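Local coordinates for putative amidohydrolase (Unidentified, PDB 3MKV), which probably acts as a zinc-dependent prolidase of the amidohydrolase superfamily, hydrolysing dipeptides that end in proline, at residues 67-73 with 327-332; 78-83 with 162-166; 103-109 with 127-133; 275-281 with 337-342. One frame throughout, in Å; residues are numbered along the deposited sequence.

Contact 1 (67-73 with 327-332). With ZN (zinc ion), chain I.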
loop_
_atom_site.group_PDB
_atom_site.type_symbol
_atom_site.label_atom_id
_atom_site.label_comp_id
_atom_site.label_asym_id
_atom_site.label_seq_id
_atom_site.Cartn_x
_atom_site.Cartn_y
_atom_site.Cartn_z
ATOM N N HIS A 67 -22.513 -17.635 22.280
ATOM C CA HIS A 67 -21.274 -16.938 21.979
ATOM C C HIS A 67 -20.339 -17.076 23.170
ATOM O O HIS A 67 -20.512 -16.436 24.198
ATOM C CB HIS A 67 -21.544 -15.474 21.655
ATOM C CG HIS A 67 -22.442 -15.288 20.473
ATOM N ND1 HIS A 67 -22.004 -15.442 19.177
ATOM C CD2 HIS A 67 -23.756 -14.973 20.391
ATOM C CE1 HIS A 67 -23.006 -15.223 18.346
ATOM N NE2 HIS A 67 -24.084 -14.943 19.058
ATOM N N VAL A 68 -19.347 -17.936 23.037
ATOM C CA VAL A 68 -18.470 -18.189 24.158
ATOM C C VAL A 68 -17.616 -16.972 24.502
ATOM O O VAL A 68 -17.290 -16.750 25.667
ATOM C CB VAL A 68 -17.618 -19.457 23.941
ATOM C CG1 VAL A 68 -16.365 -19.413 24.797
ATOM C CG2 VAL A 68 -18.456 -20.701 24.249
ATOM N N VAL A 69 -17.270 -16.163 23.503
ATOM C CA VAL A 69 -16.402 -15.021 23.782
ATOM C C VAL A 69 -17.163 -13.731 23.978
ATOM O O VAL A 69 -16.558 -12.669 24.058
ATOM C CB VAL A 69 -15.284 -14.814 22.721
ATOM C CG1 VAL A 69 -14.647 -16.150 22.366
ATOM C CG2 VAL A 69 -15.816 -14.091 21.488
ATOM N N ALA A 70 -18.488 -13.823 24.057
ATOM C CA ALA A 70 -19.304 -12.662 24.407
ATOM C C ALA A 70 -19.225 -12.470 25.906
ATOM O O ALA A 70 -20.190 -12.725 26.626
ATOM C CB ALA A 70 -20.728 -12.861 23.975
ATOM N N ILE A 71 -18.060 -12.021 26.365
ATOM C CA ILE A 71 -17.750 -11.942 27.790
ATOM C C ILE A 71 -18.348 -10.706 28.452
ATOM O O ILE A 71 -18.304 -10.574 29.679
ATOM C CB ILE A 71 -16.224 -11.967 28.053
ATOM C CG1 ILE A 71 -15.537 -10.765 27.396
ATOM C CG2 ILE A 71 -15.600 -13.265 27.561
ATOM C CD1 ILE A 71 -14.085 -10.583 27.847
ATOM N N GLU A 72 -18.894 -9.799 27.643
ATOM C CA GLU A 72 -19.712 -8.710 28.175
ATOM C C GLU A 72 -20.791 -8.241 27.207
ATOM O O GLU A 72 -20.812 -8.654 26.048
ATOM C CB GLU A 72 -18.869 -7.529 28.685
ATOM C CG GLU A 72 -17.406 -7.511 28.269
ATOM C CD GLU A 72 -16.703 -6.226 28.706
ATOM O OE1 GLU A 72 -15.583 -6.298 29.271
ATOM O OE2 GLU A 72 -17.286 -5.137 28.491
ATOM N N PHE A 73 -21.690 -7.387 27.700
ATOM C CA PHE A 73 -22.795 -6.841 26.902
ATOM C C PHE A 73 -22.359 -5.911 25.753
ATOM O O PHE A 73 -23.069 -5.779 24.758
ATOM C CB PHE A 73 -23.797 -6.102 27.803
ATOM C CG PHE A 73 -24.713 -7.016 28.585
ATOM C CD1 PHE A 73 -24.415 -7.376 29.894
ATOM C CD2 PHE A 73 -25.883 -7.512 28.012
ATOM C CE1 PHE A 73 -25.260 -8.216 30.614
ATOM C CE2 PHE A 73 -26.733 -8.353 28.730
ATOM C CZ PHE A 73 -26.420 -8.699 30.029
ATOM N N LEU A 327 -27.015 -15.625 24.913
ATOM C CA LEU A 327 -26.808 -14.721 26.047
ATOM C C LEU A 327 -25.422 -14.055 26.053
ATOM O O LEU A 327 -24.458 -14.596 25.502
ATOM C CB LEU A 327 -27.048 -15.476 27.362
ATOM C CG LEU A 327 -28.501 -15.896 27.646
ATOM C CD1 LEU A 327 -28.583 -17.067 28.607
ATOM C CD2 LEU A 327 -29.337 -14.723 28.160
ATOM N N LEU A 328 -25.325 -12.897 26.710
ATOM C CA LEU A 328 -24.094 -12.101 26.732
ATOM C C LEU A 328 -23.609 -11.825 28.148
ATOM O O LEU A 328 -24.400 -11.754 29.080
ATOM C CB LEU A 328 -24.306 -10.758 26.020
ATOM C CG LEU A 328 -25.051 -10.760 24.678
ATOM C CD1 LEU A 328 -25.360 -9.347 24.232
ATOM C CD2 LEU A 328 -24.270 -11.507 23.594
ATOM N N GLY A 329 -22.301 -11.655 28.301
ATOM C CA GLY A 329 -21.718 -11.216 29.568
ATOM C C GLY A 329 -22.186 -11.971 30.797
ATOM O O GLY A 329 -22.079 -13.196 30.871
ATOM N N GLU A 330 -22.685 -11.211 31.752
ATOM C CA GLU A 330 -23.173 -11.687 33.025
ATOM C C GLU A 330 -24.370 -12.596 32.880
ATOM O O GLU A 330 -24.566 -13.502 33.664
ATOM C CB GLU A 330 -23.532 -10.498 33.904
ATOM C CG GLU A 330 -22.347 -9.701 34.412
ATOM C CD GLU A 330 -21.832 -8.638 33.439
ATOM O OE1 GLU A 330 -22.245 -8.601 32.264
ATOM O OE2 GLU A 330 -20.994 -7.826 33.870
ATOM N N ALA A 331 -25.192 -12.291 31.893
ATOM C CA ALA A 331 -26.463 -12.971 31.643
ATOM C C ALA A 331 -26.293 -14.408 31.172
ATOM O O ALA A 331 -27.223 -15.217 31.265
ATOM C CB ALA A 331 -27.265 -12.204 30.633
ATOM N N GLN A 332 -25.116 -14.720 30.638
ATOM C CA GLN A 332 -24.814 -16.083 30.244
ATOM C C GLN A 332 -25.236 -17.069 31.323
ATOM O O GLN A 332 -25.488 -18.237 31.040
ATOM C CB GLN A 332 -23.323 -16.250 29.951
ATOM C CG GLN A 332 -22.845 -15.455 28.752
ATOM C CD GLN A 332 -22.074 -16.301 27.751
ATOM O OE1 GLN A 332 -22.237 -17.519 27.699
ATOM N NE2 GLN A 332 -21.245 -15.653 26.936
HETATM ZN ZN ZN I . -26.066 -14.662 18.498
#
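The alpha carbons of Glu72 and Gly329 lie only 3.5 Å apart, so close that the two backbones touch directly. Gly329 suits this spot doubly: its phi is positive, and a beta carbon would clash with Glu72 CA. One carbonyl organises the polar side, since Ala70 O accepts from Gly329 N at 2.9 Å and from Gln332 NE2 at 3.1 Å, and Gln332 NE2 also donates to His67 O at 2.9 Å. Gln332 thus spans the type I turn His67-Ala70, which begins at the second histidine of the HxH metal motif, just after strand 65-66 of the amidohydrolase TIM barrel. His67 NE2 binds zinc at 2.1 Å, with His65, Asp326 and the carboxylated lysine at position 193 as the other ligands. Beyond the turn, Ala70 CB meets Leu328 CD2 at 3.8 Å. Phe73 closes the far end: Leu328 O lies over one face of its ring, Glu330 OE1 sits at the ring edge, 3.4 Å from Phe73 CD1, and Phe73 CZ reaches Ala331 CB at 3.7 Å.

Contact 2 (78-83 with 162-166)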
loop_
_atom_site.group_PDB
_atom_site.type_symbol
_atom_site.label_atom_id
_atom_site.label_comp_id
_atom_site.label_asym_id
_atom_site.label_seq_id
_atom_site.Cartn_x
_atom_site.Cartn_y
_atom_site.Cartn_z
ATOM N N VAL A 78 -15.592 -5.530 23.310
ATOM C CA VAL A 78 -14.937 -6.830 23.505
ATOM C C VAL A 78 -13.865 -7.132 22.437
ATOM O O VAL A 78 -12.884 -7.816 22.721
ATOM C CB VAL A 78 -15.961 -7.988 23.631
ATOM C CG1 VAL A 78 -15.253 -9.305 23.858
ATOM C CG2 VAL A 78 -16.951 -7.720 24.782
ATOM N N ALA A 79 -14.029 -6.601 21.227
ATOM C CA ALA A 79 -13.079 -6.886 20.153
ATOM C C ALA A 79 -11.774 -6.104 20.297
ATOM O O ALA A 79 -10.775 -6.433 19.660
ATOM C CB ALA A 79 -13.706 -6.633 18.785
ATOM N N THR A 80 -11.790 -5.069 21.129
ATOM C CA THR A 80 -10.600 -4.256 21.369
ATOM C C THR A 80 -9.812 -4.739 22.586
ATOM O O THR A 80 -8.643 -4.407 22.748
ATOM C CB THR A 80 -10.975 -2.781 21.585
ATOM O OG1 THR A 80 -11.476 -2.619 22.914
ATOM C CG2 THR A 80 -12.039 -2.354 20.577
ATOM N N LEU A 81 -10.463 -5.508 23.449
ATOM C CA LEU A 81 -9.782 -6.168 24.554
ATOM C C LEU A 81 -8.677 -7.115 24.074
ATOM O O LEU A 81 -8.784 -7.736 23.009
ATOM C CB LEU A 81 -10.790 -6.947 25.389
ATOM C CG LEU A 81 -11.812 -6.081 26.122
ATOM C CD1 LEU A 81 -12.698 -6.958 26.975
ATOM C CD2 LEU A 81 -11.084 -5.041 26.979
ATOM N N PRO A 82 -7.607 -7.224 24.863
ATOM C CA PRO A 82 -6.497 -8.109 24.588
ATOM C C PRO A 82 -6.948 -9.549 24.391
ATOM O O PRO A 82 -7.833 -10.026 25.098
ATOM C CB PRO A 82 -5.657 -8.003 25.864
ATOM C CG PRO A 82 -5.949 -6.627 26.364
ATOM C CD PRO A 82 -7.408 -6.463 26.106
ATOM N N ASN A 83 -6.318 -10.232 23.441
ATOM C CA ASN A 83 -6.640 -11.607 23.118
ATOM C C ASN A 83 -6.470 -12.545 24.317
ATOM O O ASN A 83 -7.188 -13.531 24.457
ATOM C CB ASN A 83 -5.782 -12.062 21.938
ATOM C CG ASN A 83 -6.198 -11.408 20.618
ATOM O OD1 ASN A 83 -7.390 -11.205 20.347
ATOM N ND2 ASN A 83 -5.213 -11.098 19.779
ATOM N N VAL A 162 -7.130 -12.166 13.150
ATOM C CA VAL A 162 -8.399 -12.143 13.858
ATOM C C VAL A 162 -8.219 -11.781 15.344
ATOM O O VAL A 162 -7.286 -12.249 16.011
ATOM C CB VAL A 162 -9.138 -13.490 13.723
ATOM C CG1 VAL A 162 -8.611 -14.254 12.516
ATOM C CG2 VAL A 162 -9.018 -14.313 15.005
ATOM N N ARG A 163 -9.105 -10.923 15.842
ATOM C CA ARG A 163 -9.159 -10.614 17.260
ATOM C C ARG A 163 -10.004 -11.689 17.901
ATOM O O ARG A 163 -11.027 -12.087 17.352
ATOM C CB ARG A 163 -9.828 -9.260 17.506
ATOM C CG ARG A 163 -9.245 -8.081 16.738
ATOM C CD ARG A 163 -8.037 -7.485 17.407
ATOM N NE ARG A 163 -8.214 -7.344 18.841
ATOM C CZ ARG A 163 -7.213 -7.334 19.713
ATOM N NH1 ARG A 163 -5.966 -7.454 19.287
ATOM N NH2 ARG A 163 -7.461 -7.210 21.006
ATOM N N VAL A 164 -9.588 -12.157 19.068
ATOM C CA VAL A 164 -10.292 -13.231 19.746
ATOM C C VAL A 164 -11.671 -12.790 20.228
ATOM O O VAL A 164 -12.586 -13.602 20.350
ATOM C CB VAL A 164 -9.469 -13.743 20.931
ATOM C CG1 VAL A 164 -10.305 -14.642 21.822
ATOM C CG2 VAL A 164 -8.215 -14.458 20.423
ATOM N N GLY A 165 -11.818 -11.495 20.487
ATOM C CA GLY A 165 -13.077 -10.957 20.967
ATOM C C GLY A 165 -14.006 -10.510 19.862
ATOM O O GLY A 165 -15.049 -9.913 20.134
ATOM N N ALA A 166 -13.632 -10.790 18.614
ATOM C CA ALA A 166 -14.479 -10.460 17.460
ATOM C C ALA A 166 -15.485 -11.561 17.158
ATOM O O ALA A 166 -15.104 -12.688 16.828
ATOM C CB ALA A 166 -13.628 -10.164 16.226
HETATM O O HOH W 1 -9.564 -9.738 21.120
HETATM O O HOH W 2 -4.774 -10.596 16.610
#
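Arg163 and Asn83 exchange side-chain hydrogen bonds with the backbone of the facing segment, joining two barrel-end loops of the amidohydrolase fold: one leads into helix 83-99, with Pro82 at its N-cap position, and the other leads to strand 168-170. Arg163 NE donates to Ala79 O at 2.8 Å and Arg163 NH2 to Leu81 O at a very short 2.5 Å; both carbonyls lie near the guanidinium plane, while Asn83 ND2 lies over one face. In return, Val164 N donates almost linearly to Asn83 OD1 at 2.7 Å. Asp150 of a second subunit forms a salt bridge with Arg163 and accepts a hydrogen bond from Asn83 N, so the junction also belongs to the assembly interface. The backbones pack closely at Gly165, within the type I turn Arg163-Ala166, where a beta carbon would clash with Val78 O; Ala79 CB meets Ala166 CB at 4.4 Å. A water donates to Leu81 O at 2.9 Å and Asn83 OD1 at 2.7 Å and accepts from Gly165 N at 2.9 Å.

Contact 3 (103-109 with 127-133)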
loop_
_atom_site.group_PDB
_atom_site.type_symbol
_atom_site.label_atom_id
_atom_site.label_comp_id
_atom_site.label_asym_id
_atom_site.label_seq_id
_atom_site.Cartn_x
_atom_site.Cartn_y
_atom_site.Cartn_z
ATOM N N THR A 103 -23.725 -30.540 26.925
ATOM C CA THR A 103 -22.573 -31.337 26.551
ATOM C C THR A 103 -22.109 -31.001 25.144
ATOM O O THR A 103 -20.984 -31.317 24.757
ATOM C CB THR A 103 -22.828 -32.859 26.723
ATOM O OG1 THR A 103 -24.087 -33.215 26.145
ATOM C CG2 THR A 103 -22.855 -33.226 28.190
ATOM N N THR A 104 -22.984 -30.352 24.382
ATOM C CA THR A 104 -22.603 -29.831 23.076
ATOM C C THR A 104 -23.207 -28.445 22.904
ATOM O O THR A 104 -24.326 -28.187 23.361
ATOM C CB THR A 104 -23.074 -30.729 21.909
ATOM O OG1 THR A 104 -22.449 -32.013 21.994
ATOM C CG2 THR A 104 -22.703 -30.096 20.571
ATOM N N VAL A 105 -22.459 -27.550 22.264
ATOM C CA VAL A 105 -23.019 -26.272 21.845
ATOM C C VAL A 105 -22.609 -25.889 20.425
ATOM O O VAL A 105 -21.534 -26.268 19.942
ATOM C CB VAL A 105 -22.644 -25.141 22.806
ATOM C CG1 VAL A 105 -23.328 -25.348 24.168
ATOM C CG2 VAL A 105 -21.108 -25.036 22.935
ATOM N N ARG A 106 -23.480 -25.145 19.753
ATOM C CA ARG A 106 -23.123 -24.549 18.476
ATOM C C ARG A 106 -22.859 -23.084 18.728
ATOM O O ARG A 106 -23.748 -22.343 19.167
ATOM C CB ARG A 106 -24.233 -24.719 17.439
ATOM C CG ARG A 106 -23.808 -24.366 16.020
ATOM C CD ARG A 106 -24.954 -24.543 15.053
ATOM N NE ARG A 106 -26.054 -23.629 15.357
ATOM C CZ ARG A 106 -27.057 -23.378 14.527
ATOM N NH1 ARG A 106 -27.080 -23.964 13.341
ATOM N NH2 ARG A 106 -28.026 -22.541 14.876
ATOM N N ASP A 107 -21.623 -22.669 18.479
ATOM C CA ASP A 107 -21.274 -21.276 18.670
ATOM C C ASP A 107 -21.605 -20.492 17.405
ATOM O O ASP A 107 -21.189 -20.855 16.300
ATOM C CB ASP A 107 -19.811 -21.109 19.079
ATOM C CG ASP A 107 -19.455 -19.664 19.347
ATOM O OD1 ASP A 107 -19.304 -18.894 18.376
ATOM O OD2 ASP A 107 -19.336 -19.289 20.526
ATOM N N ALA A 108 -22.369 -19.420 17.582
ATOM C CA ALA A 108 -22.960 -18.704 16.472
ATOM C C ALA A 108 -22.091 -17.547 15.979
ATOM O O ALA A 108 -22.477 -16.824 15.069
ATOM C CB ALA A 108 -24.352 -18.213 16.860
ATOM N N GLY A 109 -20.914 -17.376 16.569
ATOM C CA GLY A 109 -20.012 -16.333 16.133
ATOM C C GLY A 109 -19.008 -15.953 17.200
ATOM O O GLY A 109 -19.380 -15.617 18.336
ATOM N N PRO A 127 -18.323 -27.663 26.857
ATOM C CA PRO A 127 -19.136 -28.411 25.921
ATOM C C PRO A 127 -18.319 -28.731 24.669
ATOM O O PRO A 127 -17.399 -27.999 24.327
ATOM C CB PRO A 127 -20.262 -27.434 25.567
ATOM C CG PRO A 127 -20.182 -26.326 26.561
ATOM C CD PRO A 127 -18.764 -26.269 27.015
ATOM N N ARG A 128 -18.645 -29.828 24.003
ATOM C CA ARG A 128 -18.138 -30.078 22.677
ATOM C C ARG A 128 -18.576 -28.896 21.829
ATOM O O ARG A 128 -19.710 -28.427 21.950
ATOM C CB ARG A 128 -18.721 -31.381 22.136
ATOM C CG ARG A 128 -18.478 -31.597 20.665
ATOM C CD ARG A 128 -19.138 -32.874 20.195
ATOM N NE ARG A 128 -18.726 -34.037 20.977
ATOM C CZ ARG A 128 -19.367 -34.471 22.056
ATOM N NH1 ARG A 128 -20.446 -33.831 22.484
ATOM N NH2 ARG A 128 -18.930 -35.547 22.703
ATOM N N LEU A 129 -17.675 -28.397 20.986
ATOM C CA LEU A 129 -17.916 -27.125 20.289
ATOM C C LEU A 129 -18.113 -27.293 18.798
ATOM O O LEU A 129 -17.265 -27.848 18.109
ATOM C CB LEU A 129 -16.768 -26.149 20.533
ATOM C CG LEU A 129 -16.564 -25.518 21.915
ATOM C CD1 LEU A 129 -15.489 -24.442 21.819
ATOM C CD2 LEU A 129 -17.851 -24.913 22.447
ATOM N N PHE A 130 -19.240 -26.812 18.300
ATOM C CA PHE A 130 -19.439 -26.676 16.861
ATOM C C PHE A 130 -19.395 -25.190 16.531
ATOM O O PHE A 130 -20.361 -24.456 16.779
ATOM C CB PHE A 130 -20.777 -27.271 16.433
ATOM C CG PHE A 130 -20.760 -28.766 16.303
ATOM C CD1 PHE A 130 -20.807 -29.577 17.430
ATOM C CD2 PHE A 130 -20.710 -29.361 15.058
ATOM C CE1 PHE A 130 -20.803 -30.947 17.317
ATOM C CE2 PHE A 130 -20.699 -30.743 14.937
ATOM C CZ PHE A 130 -20.747 -31.538 16.067
ATOM N N VAL A 131 -18.266 -24.751 15.971
ATOM C CA VAL A 131 -17.974 -23.329 15.834
ATOM C C VAL A 131 -18.234 -22.760 14.433
ATOM O O VAL A 131 -18.092 -23.448 13.415
ATOM C CB VAL A 131 -16.522 -23.041 16.259
ATOM C CG1 VAL A 131 -16.263 -23.596 17.675
ATOM C CG2 VAL A 131 -15.557 -23.651 15.266
ATOM N N SER A 132 -18.607 -21.486 14.406
ATOM C CA SER A 132 -18.897 -20.766 13.178
ATOM C C SER A 132 -17.712 -19.928 12.699
ATOM O O SER A 132 -17.711 -19.453 11.568
ATOM C CB SER A 132 -20.081 -19.828 13.403
ATOM O OG SER A 132 -21.285 -20.549 13.578
ATOM N N GLY A 133 -16.714 -19.747 13.562
ATOM C CA GLY A 133 -15.692 -18.735 13.342
ATOM C C GLY A 133 -16.317 -17.356 13.526
ATOM O O GLY A 133 -17.107 -17.135 14.447
HETATM O O HOH W 3 -18.007 -19.826 16.239
#
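Two neighbouring parallel strands of the TIM barrel, 102-107 and 128-131, pair here as the beta strands of a beta-alpha-beta unit whose crossover carries helix 113-120. The short segments run at 21° to each other, 4.6 Å apart at closest approach. Their backbone bonds cross in the parallel pattern: Arg128 N to Thr103 O (2.9 Å), Val105 N to Arg128 O (2.9 Å), Phe130 N to Val105 O (2.9 Å) and Asp107 N to Phe130 O (2.8 Å). One face of the sheet carries Thr104, Arg106, Arg128 and Phe130. There Arg128 NH1 donates to Thr104 OG1 at 2.7 Å while its guanidinium forms salt bridges with Asp379 and Asp407, and Arg106 extends away to Leu64 O and Glu253. On the other face Val105 CG2 packs against Leu129 CD2 at 3.3 Å and Pro127 CB at 3.7 Å. Past the strands, Ser132 OG donates to Asp107 O at 2.7 Å, and a water bridges Asp107 OD1 (2.7 Å) to Ser132 N (2.5 Å). Asp107 OD1 also accepts from Gly109 N at 2.9 Å in an Asx turn. Asp107 OD2 and Gly109 O receive hydrogen bonds from Val68 N and His67 ND1, and Ala108 O bonds to the carboxylated lysine at position 193. The loop after the strand is therefore tied by hydrogen bonds to two zinc ligands, His67 and that lysine, which probably helps to orient them.

Contact 4 (275-281 with 337-342)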
loop_
_atom_site.group_PDB
_atom_site.type_symbol
_atom_site.label_atom_id
_atom_site.label_comp_id
_atom_site.label_asym_id
_atom_site.label_seq_id
_atom_site.Cartn_x
_atom_site.Cartn_y
_atom_site.Cartn_z
ATOM N N PRO A 275 -35.049 -20.262 18.114
ATOM C CA PRO A 275 -35.484 -19.137 18.931
ATOM C C PRO A 275 -34.504 -18.950 20.068
ATOM O O PRO A 275 -33.940 -19.929 20.553
ATOM C CB PRO A 275 -36.843 -19.609 19.488
ATOM C CG PRO A 275 -37.236 -20.804 18.636
ATOM C CD PRO A 275 -35.934 -21.431 18.255
ATOM N N THR A 276 -34.307 -17.713 20.506
ATOM C CA THR A 276 -33.375 -17.451 21.597
ATOM C C THR A 276 -33.991 -16.497 22.622
ATOM O O THR A 276 -33.398 -15.472 22.978
ATOM C CB THR A 276 -32.033 -16.905 21.055
ATOM O OG1 THR A 276 -32.260 -15.688 20.322
ATOM C CG2 THR A 276 -31.380 -17.933 20.125
ATOM N N LEU A 277 -35.185 -16.862 23.095
ATOM C CA LEU A 277 -36.040 -15.991 23.935
ATOM C C LEU A 277 -35.414 -15.458 25.228
ATOM O O LEU A 277 -35.621 -14.307 25.602
ATOM C CB LEU A 277 -37.361 -16.706 24.274
ATOM C CG LEU A 277 -38.161 -17.232 23.084
ATOM C CD1 LEU A 277 -39.433 -17.917 23.537
ATOM C CD2 LEU A 277 -38.479 -16.093 22.130
ATOM N N VAL A 278 -34.668 -16.300 25.922
ATOM C CA VAL A 278 -34.119 -15.922 27.219
ATOM C C VAL A 278 -33.259 -14.659 27.133
ATOM O O VAL A 278 -33.202 -13.859 28.075
ATOM C CB VAL A 278 -33.300 -17.081 27.829
ATOM C CG1 VAL A 278 -32.133 -17.452 26.908
ATOM C CG2 VAL A 278 -32.831 -16.727 29.238
ATOM N N THR A 279 -32.589 -14.479 26.000
ATOM C CA THR A 279 -31.691 -13.350 25.841
ATOM C C THR A 279 -32.433 -12.020 25.848
ATOM O O THR A 279 -31.947 -11.039 26.409
ATOM C CB THR A 279 -30.844 -13.455 24.566
ATOM O OG1 THR A 279 -29.891 -12.387 24.550
ATOM C CG2 THR A 279 -31.721 -13.369 23.328
ATOM N N TYR A 280 -33.609 -11.984 25.235
ATOM C CA TYR A 280 -34.384 -10.744 25.196
ATOM C C TYR A 280 -34.886 -10.337 26.583
ATOM O O TYR A 280 -34.821 -9.161 26.954
ATOM C CB TYR A 280 -35.506 -10.844 24.160
ATOM C CG TYR A 280 -34.952 -11.321 22.840
ATOM C CD1 TYR A 280 -33.946 -10.607 22.207
ATOM C CD2 TYR A 280 -35.399 -12.497 22.243
ATOM C CE1 TYR A 280 -33.406 -11.030 21.010
ATOM C CE2 TYR A 280 -34.859 -12.933 21.036
ATOM C CZ TYR A 280 -33.858 -12.186 20.430
ATOM O OH TYR A 280 -33.287 -12.579 19.240
ATOM N N ASP A 281 -35.355 -11.313 27.354
ATOM C CA ASP A 281 -35.761 -11.071 28.734
ATOM C C ASP A 281 -34.633 -10.490 29.594
ATOM O O ASP A 281 -34.886 -9.739 30.539
ATOM C CB ASP A 281 -36.286 -12.361 29.369
ATOM C CG ASP A 281 -37.631 -12.786 28.800
ATOM O OD1 ASP A 281 -38.253 -13.713 29.370
ATOM O OD2 ASP A 281 -38.066 -12.191 27.785
ATOM N N ASP A 337 -32.720 -21.005 31.835
ATOM C CA ASP A 337 -34.056 -20.428 31.908
ATOM C C ASP A 337 -34.815 -20.533 30.595
ATOM O O ASP A 337 -36.014 -20.276 30.552
ATOM C CB ASP A 337 -34.003 -18.974 32.358
ATOM C CG ASP A 337 -33.852 -18.842 33.849
ATOM O OD1 ASP A 337 -33.065 -19.608 34.447
ATOM O OD2 ASP A 337 -34.530 -17.972 34.428
ATOM N N GLU A 338 -34.122 -20.901 29.521
ATOM C CA GLU A 338 -34.791 -21.004 28.229
ATOM C C GLU A 338 -35.755 -22.189 28.223
ATOM O O GLU A 338 -36.662 -22.253 27.396
ATOM C CB GLU A 338 -33.779 -21.092 27.077
ATOM C CG GLU A 338 -34.389 -21.263 25.675
ATOM C CD GLU A 338 -34.959 -19.969 25.091
ATOM O OE1 GLU A 338 -35.478 -20.015 23.946
ATOM O OE2 GLU A 338 -34.889 -18.915 25.771
ATOM N N PHE A 339 -35.552 -23.122 29.149
ATOM C CA PHE A 339 -36.461 -24.260 29.305
ATOM C C PHE A 339 -37.767 -23.788 29.931
ATOM O O PHE A 339 -38.855 -24.033 29.401
ATOM C CB PHE A 339 -35.833 -25.349 30.178
ATOM C CG PHE A 339 -34.696 -26.075 29.520
ATOM C CD1 PHE A 339 -34.913 -26.836 28.377
ATOM C CD2 PHE A 339 -33.409 -26.011 30.051
ATOM C CE1 PHE A 339 -33.860 -27.513 27.754
ATOM C CE2 PHE A 339 -32.341 -26.690 29.441
ATOM C CZ PHE A 339 -32.566 -27.437 28.291
ATOM N N ARG A 340 -37.641 -23.094 31.057
ATOM C CA ARG A 340 -38.776 -22.480 31.736
ATOM C C ARG A 340 -39.617 -21.641 30.774
ATOM O O ARG A 340 -40.842 -21.791 30.701
ATOM C CB ARG A 340 -38.276 -21.590 32.877
ATOM C CG ARG A 340 -39.331 -21.263 33.927
ATOM C CD ARG A 340 -38.971 -20.015 34.733
ATOM N NE ARG A 340 -39.270 -18.780 34.007
ATOM C CZ ARG A 340 -38.377 -17.828 33.744
ATOM N NH1 ARG A 340 -37.124 -17.961 34.159
ATOM N NH2 ARG A 340 -38.738 -16.739 33.072
ATOM N N ILE A 341 -38.957 -20.749 30.046
ATOM C CA ILE A 341 -39.654 -19.832 29.154
ATOM C C ILE A 341 -40.426 -20.573 28.060
ATOM O O ILE A 341 -41.625 -20.346 27.876
ATOM C CB ILE A 341 -38.682 -18.822 28.533
ATOM C CG1 ILE A 341 -38.094 -17.919 29.622
ATOM C CG2 ILE A 341 -39.380 -17.996 27.470
ATOM C CD1 ILE A 341 -37.062 -16.942 29.119
ATOM N N LEU A 342 -39.751 -21.467 27.341
ATOM C CA LEU A 342 -40.416 -22.258 26.306
ATOM C C LEU A 342 -41.518 -23.126 26.915
ATOM O O LEU A 342 -42.514 -23.432 26.261
ATOM C CB LEU A 342 -39.408 -23.134 25.552
ATOM C CG LEU A 342 -38.255 -22.444 24.804
ATOM C CD1 LEU A 342 -37.161 -23.435 24.390
ATOM C CD2 LEU A 342 -38.758 -21.682 23.592
HETATM O O HOH W 4 -35.010 -21.729 22.014
#
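Asp337 makes a light touch, its CB 4.0 Å from Val278 CG2, while its carboxylate leads away and forms a salt bridge within the helix, Asp337 OD2 to Arg340 NH1 at 2.6 Å. Glu338 makes the central polar contact. Its carboxylate lies at the start of helix 277-286 and takes hydrogen bonds from Val278 N to OE2 at 2.6 Å and from Leu277 N to OE1 at a longer 3.3 Å. A water adds a further link, lying 2.6 Å from both Pro275 O and Glu338 OE1. Ile341, one turn on, packs against Leu277 and Val278: Ile341 CG2 lies 3.9 Å from Leu277 CD1, and Ile341 CD1 is 3.6 Å from Val278 CA and 3.5 Å from Asp281 OD1. Leu342 completes the apolar side, its CD2 3.8 Å from Leu277 CD1; Ile311 of helix 307-317 also touches both leucines. The short helical segments cross nearly at right angles, 97°, with axes 9.4 Å apart, joining two helices of the amidohydrolase barrel, the first of which follows strand 272-274. Thr276, just ahead of that helix, bonds through OG1 to the zinc ligand His254. An acidic side chain thus meets amide groups in a helix's first turn, where they lack acceptors from the preceding turn, so Glu338 both satisfies them and interacts favourably with the helix dipole.

How the contacts relate
Contact 1 is the hub: it touches the other three, its centre about 14 Å from those of contacts 2 and 3 and about 15 Å from that of contact 4. Toward contact 3 the link is polar, His67 ND1 lying 2.8 Å from Gly109 O. His67 binds one zinc and its side chain is about 5 Å from the other; the side chains of Ala108 in contact 3 and Thr276 in contact 4 are about 4 Å and 6 Å from a zinc. Toward contact 4 the link is apolar, with Leu327 CD2 3.6 Å from Thr279 CA. Contact 2 lies farther out, its Val78 side chain about 13 Å from a zinc, and takes the chain to its subunit partners.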